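Local coordinates for core protein VP4 (Bluetongue virus, PDB 2JHP), which caps the viral messenger RNA as a multifunctional enzyme of the inner core, at residues 463-473 / 496-507. Numbering follows the deposited sequence.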
ATOM      1  N   ARG A 463      22.844  -0.629  12.910  1.00 14.52           N
ATOM      2  CA  ARG A 463      22.907   0.609  13.657  1.00  2.45           C
ATOM      3  C   ARG A 463      21.762   1.542  13.211  1.00  7.13           C
ATOM      4  O   ARG A 463      20.929   1.949  14.022  1.00 11.58           O
ATOM      5  CB  ARG A 463      24.284   1.225  13.429  1.00 -5.00           C
ATOM      6  CG  ARG A 463      24.768   2.242  14.439  1.00 22.59           C
ATOM      7  CD  ARG A 463      26.085   2.854  13.952  1.00 26.78           C
ATOM      8  NE  ARG A 463      25.931   3.563  12.674  1.00 87.60           N
ATOM      9  CZ  ARG A 463      26.296   3.092  11.479  1.00 57.46           C
ATOM     10  NH1 ARG A 463      26.867   1.896  11.365  1.00 45.10           N
ATOM     11  NH2 ARG A 463      26.097   3.826  10.389  1.00 29.46           N
ATOM     12  N   ASP A 464      21.690   1.822  11.910  1.00  2.15           N
ATOM     13  CA  ASP A 464      20.652   2.706  11.353  1.00 10.48           C
ATOM     14  C   ASP A 464      19.375   2.023  10.888  1.00  8.27           C
ATOM     15  O   ASP A 464      18.401   2.704  10.561  1.00 12.88           O
ATOM     16  CB  ASP A 464      21.214   3.547  10.201  1.00 -6.60           C
ATOM     17  CG  ASP A 464      22.282   4.541  10.664  1.00 25.66           C
ATOM     18  OD1 ASP A 464      22.347   4.848  11.879  1.00 87.34           O
ATOM     19  OD2 ASP A 464      23.057   5.014   9.805  1.00 72.11           O
ATOM     20  N   ILE A 465      19.370   0.691  10.842  1.00 10.69           N
ATOM     21  CA  ILE A 465      18.177  -0.033  10.393  1.00 16.82           C
ATOM     22  C   ILE A 465      17.506  -0.800  11.521  1.00 28.13           C
ATOM     23  O   ILE A 465      18.056  -1.752  12.073  1.00 33.51           O
ATOM     24  CB  ILE A 465      18.441  -0.954   9.172  1.00 26.40           C
ATOM     25  CG1 ILE A 465      19.071  -0.173   8.013  1.00 33.64           C
ATOM     26  CG2 ILE A 465      17.130  -1.610   8.695  1.00 23.36           C
ATOM     27  CD1 ILE A 465      18.135   0.808   7.331  1.00  9.64           C
ATOM     28  N   ARG A 466      16.306  -0.337  11.842  1.00 14.06           N
ATOM     29  CA  ARG A 466      15.438  -0.907  12.843  1.00 11.17           C
ATOM     30  C   ARG A 466      14.595  -2.027  12.192  1.00 15.61           C
ATOM     31  O   ARG A 466      13.972  -1.822  11.154  1.00 14.31           O
ATOM     32  CB  ARG A 466      14.543   0.217  13.364  1.00 -8.21           C
ATOM     33  CG  ARG A 466      14.393   0.341  14.877  1.00 19.32           C
ATOM     34  CD  ARG A 466      15.609   0.984  15.544  1.00 -8.34           C
ATOM     35  NE  ARG A 466      16.708   0.020  15.589  1.00-12.65           N
ATOM     36  CZ  ARG A 466      17.863   0.177  14.953  1.00 48.37           C
ATOM     37  NH1 ARG A 466      18.792  -0.758  15.038  1.00-11.86           N
ATOM     38  NH2 ARG A 466      18.096   1.268  14.239  1.00-13.95           N
ATOM     39  N   ILE A 467      14.605  -3.215  12.786  1.00 10.55           N
ATOM     40  CA  ILE A 467      13.900  -4.358  12.207  1.00 13.02           C
ATOM     41  C   ILE A 467      12.883  -4.941  13.183  1.00 12.50           C
ATOM     42  O   ILE A 467      13.238  -5.427  14.254  1.00 18.67           O
ATOM     43  CB  ILE A 467      14.888  -5.448  11.653  1.00-10.28           C
ATOM     44  CG1 ILE A 467      14.141  -6.521  10.847  1.00 24.03           C
ATOM     45  CG2 ILE A 467      15.692  -6.096  12.754  1.00 27.11           C
ATOM     46  CD1 ILE A 467      13.720  -6.050   9.466  1.00 29.75           C
ATOM     47  N   LEU A 468      11.611  -4.866  12.806  1.00 11.84           N
ATOM     48  CA  LEU A 468      10.518  -5.253  13.695  1.00 14.89           C
ATOM     49  C   LEU A 468       9.411  -5.945  12.938  1.00 10.90           C
ATOM     50  O   LEU A 468       9.328  -5.844  11.717  1.00 18.63           O
ATOM     51  CB  LEU A 468       9.928  -4.020  14.376  1.00 -8.23           C
ATOM     52  CG  LEU A 468      10.800  -3.033  15.139  1.00 13.17           C
ATOM     53  CD1 LEU A 468       9.975  -1.800  15.341  1.00-11.28           C
ATOM     54  CD2 LEU A 468      11.261  -3.589  16.494  1.00-10.80           C
ATOM     55  N   ASP A 469       8.552  -6.644  13.668  1.00 14.77           N
ATOM     56  CA  ASP A 469       7.353  -7.207  13.083  1.00 13.05           C
ATOM     57  C   ASP A 469       6.372  -6.066  12.896  1.00 14.83           C
ATOM     58  O   ASP A 469       6.519  -5.022  13.527  1.00 14.24           O
ATOM     59  CB  ASP A 469       6.765  -8.335  13.940  1.00 11.75           C
ATOM     60  CG  ASP A 469       6.242  -7.857  15.281  1.00 11.14           C
ATOM     61  OD1 ASP A 469       5.410  -6.925  15.305  1.00 22.48           O
ATOM     62  OD2 ASP A 469       6.641  -8.433  16.324  1.00 23.54           O
ATOM     63  N   GLY A 470       5.381  -6.268  12.027  1.00 12.21           N
ATOM     64  CA  GLY A 470       4.424  -5.229  11.665  1.00  5.44           C
ATOM     65  C   GLY A 470       3.774  -4.506  12.829  1.00 10.95           C
ATOM     66  O   GLY A 470       3.638  -3.278  12.807  1.00 16.23           O
ATOM     67  N   ASN A 471       3.357  -5.262  13.839  1.00 12.14           N
ATOM     68  CA  ASN A 471       2.705  -4.654  14.986  1.00  9.15           C
ATOM     69  C   ASN A 471       3.681  -3.814  15.795  1.00 13.55           C
ATOM     70  O   ASN A 471       3.341  -2.712  16.218  1.00 12.98           O
ATOM     71  CB  ASN A 471       2.044  -5.701  15.877  1.00 -9.86           C
ATOM     72  CG  ASN A 471       1.118  -5.076  16.936  1.00 -6.10           C
ATOM     73  OD1 ASN A 471       1.020  -5.575  18.041  1.00  8.28           O
ATOM     74  ND2 ASN A 471       0.417  -4.028  16.573  1.00 11.73           N
ATOM     75  N   GLY A 472       4.891  -4.343  15.986  1.00 14.95           N
ATOM     76  CA  GLY A 472       5.984  -3.614  16.619  1.00 16.15           C
ATOM     77  C   GLY A 472       6.268  -2.321  15.881  1.00 16.50           C
ATOM     78  O   GLY A 472       6.414  -1.259  16.492  1.00 16.17           O
ATOM     79  N   ALA A 473       6.310  -2.420  14.557  1.00 12.79           N
ATOM     80  CA  ALA A 473       6.594  -1.299  13.681  1.00 11.04           C
ATOM     81  C   ALA A 473       5.581  -0.187  13.852  1.00 13.95           C
ATOM     82  O   ALA A 473       5.955   0.988  13.887  1.00 13.25           O
ATOM     83  CB  ALA A 473       6.635  -1.759  12.248  1.00 14.21           C
ATOM     84  N   ALA A 496      -0.721  -7.439  10.944  1.00 16.92           N
ATOM     85  CA  ALA A 496       0.540  -6.695  11.009  1.00 15.18           C
ATOM     86  C   ALA A 496       1.712  -7.633  11.301  1.00 16.72           C
ATOM     87  O   ALA A 496       2.761  -7.521  10.689  1.00 21.43           O
ATOM     88  CB  ALA A 496       0.448  -5.591  12.060  1.00 13.36           C
ATOM     89  N   MET A 497       1.481  -8.595  12.190  1.00 14.70           N
ATOM     90  CA  MET A 497       2.484  -9.576  12.594  1.00 23.47           C
ATOM     91  C   MET A 497       2.841 -10.656  11.573  1.00 28.42           C
ATOM     92  O   MET A 497       3.741 -11.452  11.826  1.00 16.20           O
ATOM     93  CB  MET A 497       2.103 -10.197  13.933  1.00 26.10           C
ATOM     94  CG  MET A 497       2.478  -9.319  15.107  1.00 35.21           C
ATOM     95  SD  MET A 497       1.875  -9.881  16.689  1.00 21.21           S
ATOM     96  CE  MET A 497       3.237 -10.905  17.185  1.00 15.34           C
ATOM     97  N   ASN A 498       2.153 -10.688  10.430  1.00 16.26           N
ATOM     98  CA  ASN A 498       2.603 -11.485   9.293  1.00  9.19           C
ATOM     99  C   ASN A 498       3.753 -10.847   8.527  1.00 15.82           C
ATOM    100  O   ASN A 498       4.318 -11.479   7.635  1.00 17.32           O
ATOM    101  CB  ASN A 498       1.463 -11.697   8.307  1.00 21.26           C
ATOM    102  CG  ASN A 498       0.390 -12.629   8.837  1.00 27.00           C
ATOM    103  OD1 ASN A 498       0.680 -13.664   9.436  1.00 25.26           O
ATOM    104  ND2 ASN A 498      -0.860 -12.264   8.611  1.00 25.09           N
ATOM    105  N   PHE A 499       4.072  -9.587   8.841  1.00 12.11           N
ATOM    106  CA  PHE A 499       5.098  -8.848   8.108  1.00 16.58           C
ATOM    107  C   PHE A 499       6.318  -8.529   8.984  1.00 12.43           C
ATOM    108  O   PHE A 499       6.201  -8.283  10.196  1.00 17.47           O
ATOM    109  CB  PHE A 499       4.535  -7.551   7.500  1.00  9.27           C
ATOM    110  CG  PHE A 499       3.456  -7.750   6.429  1.00 20.22           C
ATOM    111  CD1 PHE A 499       2.100  -7.715   6.753  1.00 20.11           C
ATOM    112  CD2 PHE A 499       3.799  -7.908   5.083  1.00  7.03           C
ATOM    113  CE1 PHE A 499       1.126  -7.873   5.749  1.00 14.03           C
ATOM    114  CE2 PHE A 499       2.834  -8.059   4.111  1.00-10.29           C
ATOM    115  CZ  PHE A 499       1.495  -8.043   4.449  1.00-12.27           C
ATOM    116  N   ALA A 500       7.498  -8.556   8.382  1.00 31.69           N
ATOM    117  CA  ALA A 500       8.621  -7.885   9.006  1.00 12.65           C
ATOM    118  C   ALA A 500       8.715  -6.528   8.359  1.00 15.71           C
ATOM    119  O   ALA A 500       8.452  -6.391   7.160  1.00 19.45           O
ATOM    120  CB  ALA A 500       9.961  -8.670   8.858  1.00 -9.12           C
ATOM    121  N   VAL A 501       9.064  -5.531   9.172  1.00 21.65           N
ATOM    122  CA  VAL A 501       9.239  -4.166   8.703  1.00 12.70           C
ATOM    123  C   VAL A 501      10.587  -3.640   9.116  1.00 18.72           C
ATOM    124  O   VAL A 501      11.005  -3.770  10.274  1.00 19.28           O
ATOM    125  CB  VAL A 501       8.163  -3.214   9.246  1.00 26.37           C
ATOM    126  CG1 VAL A 501       8.343  -1.847   8.641  1.00  6.35           C
ATOM    127  CG2 VAL A 501       6.769  -3.738   8.951  1.00 10.39           C
ATOM    128  N   SER A 502      11.259  -3.027   8.155  1.00 -9.94           N
ATOM    129  CA  SER A 502      12.530  -2.361   8.393  1.00 -1.31           C
ATOM    130  C   SER A 502      12.332  -0.854   8.310  1.00  9.56           C
ATOM    131  O   SER A 502      11.614  -0.380   7.447  1.00  9.31           O
ATOM    132  CB  SER A 502      13.549  -2.838   7.354  1.00-12.83           C
ATOM    133  OG  SER A 502      13.107  -2.555   6.032  1.00 12.91           O
ATOM    134  N   LEU A 503      12.978  -0.106   9.204  1.00 -9.81           N
ATOM    135  CA  LEU A 503      12.835   1.357   9.255  1.00 10.61           C
ATOM    136  C   LEU A 503      14.185   2.055   9.336  1.00 11.84           C
ATOM    137  O   LEU A 503      15.044   1.629  10.104  1.00 19.50           O
ATOM    138  CB  LEU A 503      11.996   1.773  10.464  1.00  4.25           C
ATOM    139  CG  LEU A 503      10.549   1.326  10.616  1.00 14.35           C
ATOM    140  CD1 LEU A 503      10.006   1.764  11.953  1.00  8.12           C
ATOM    141  CD2 LEU A 503       9.715   1.921   9.519  1.00 17.39           C
ATOM    142  N   LYS A 504      14.367   3.122   8.549  1.00 18.12           N
ATOM    143  CA  LYS A 504      15.554   3.985   8.678  1.00 -3.84           C
ATOM    144  C   LYS A 504      15.337   4.947   9.848  1.00 -4.75           C
ATOM    145  O   LYS A 504      15.108   6.140   9.673  1.00 17.91           O
ATOM    146  CB  LYS A 504      15.872   4.738   7.381  1.00 11.79           C
ATOM    147  CG  LYS A 504      17.303   5.253   7.302  1.00 16.68           C
ATOM    148  CD  LYS A 504      17.772   5.353   5.864  1.00 11.08           C
ATOM    149  CE  LYS A 504      19.246   5.702   5.777  1.00127.29           C
ATOM    150  NZ  LYS A 504      19.794   5.404   4.427  1.00 54.32           N
ATOM    151  N   GLU A 505      15.366   4.354  11.041  1.00-10.62           N
ATOM    152  CA  GLU A 505      15.172   5.043  12.306  1.00 -9.90           C
ATOM    153  C   GLU A 505      16.289   4.655  13.290  1.00-11.56           C
ATOM    154  O   GLU A 505      16.547   3.455  13.476  1.00 20.69           O
ATOM    155  CB  GLU A 505      13.802   4.669  12.893  1.00 -6.58           C
ATOM    156  CG  GLU A 505      12.619   5.317  12.197  1.00 23.25           C
ATOM    157  CD  GLU A 505      12.702   6.827  12.221  1.00 64.70           C
ATOM    158  OE1 GLU A 505      13.443   7.388  13.062  1.00 27.93           O
ATOM    159  OE2 GLU A 505      12.022   7.456  11.389  1.00  8.29           O
ATOM    160  N   PRO A 506      16.943   5.657  13.923  1.00  3.06           N
ATOM    161  CA  PRO A 506      18.046   5.352  14.841  1.00 11.51           C
ATOM    162  C   PRO A 506      17.537   4.662  16.096  1.00 19.91           C
ATOM    163  O   PRO A 506      16.406   4.901  16.514  1.00 17.71           O
ATOM    164  CB  PRO A 506      18.647   6.746  15.186  1.00 -9.08           C
ATOM    165  CG  PRO A 506      17.542   7.710  14.973  1.00-14.28           C
ATOM    166  CD  PRO A 506      16.679   7.106  13.833  1.00-10.70           C
ATOM    167  N   ILE A 507      18.373   3.803  16.671  1.00 19.19           N
ATOM    168  CA  ILE A 507      18.104   3.192  17.968  1.00 24.79           C
ATOM    169  C   ILE A 507      17.707   4.285  18.955  1.00 34.59           C
ATOM    170  O   ILE A 507      18.368   5.318  19.016  1.00 38.46           O
ATOM    171  CB  ILE A 507      19.346   2.445  18.498  1.00 30.34           C
ATOM    172  CG1 ILE A 507      19.772   1.334  17.529  1.00 48.71           C
ATOM    173  CG2 ILE A 507      19.076   1.877  19.877  1.00 11.51           C
ATOM    174  CD1 ILE A 507      21.173   0.778  17.771  1.00  8.36           C
TER
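Arg463 O meets Ile507 CG1 in the loops just beyond the paired ends of strands 466-469 and 499-503, which run antiparallel. They close one side of a mixed sheet whose 3-2-1-4-5-7-6 strand order is that of a Rossmann-like methyltransferase fold; 466-469 is its outermost strand in this chain and 499-503 joins it to 433-437. The axes run at 157° to each other.

Arg466 opens the ladder as a hydrogen-bonded pair with Leu503, and its side chain, bent at chi2 (77°) and again at chi3, folds back to the segment 504-507. Arg466 NH2 donates to Glu505 O at 2.8 Å, with the acceptor in the guanidinium plane, and also to Arg463 O, which lies tilted from that plane. Ile507 CG1 sits over the centre of one guanidinium face, 3.4 Å from Arg466 CZ, so one in-plane bond, one tilted bond and an aliphatic cover over a face should together restrict the group's rotation. NE forms a salt bridge with Asp567.

On the sheet face shared by Ile467 and Ser502, Ile467 CD1 reaches Ser502 CB at 3.8 Å. Leu468 and Val501 form the next hydrogen-bonded pair; Val501 N to Leu468 O is 2.6 Å and nearly straight at 171°.

Asp469 ends the strand and N-caps helix 470-480: OD1 accepts from Gly472 N at 2.7 Å, while OD2 pairs with Arg519. Gly470 N donates to Phe499 O from above the carbonyl plane, and the Phe499 ring itself lies near bound guanine, among Phe410, Trp437 and Trp495. Asn471 CB touches Met497 CG, which also lies alongside Asp469 OD1. One helical turn on from the cap, Ala473 CB packs against Val501, 3.7 Å from CB and 3.8 Å from CG2.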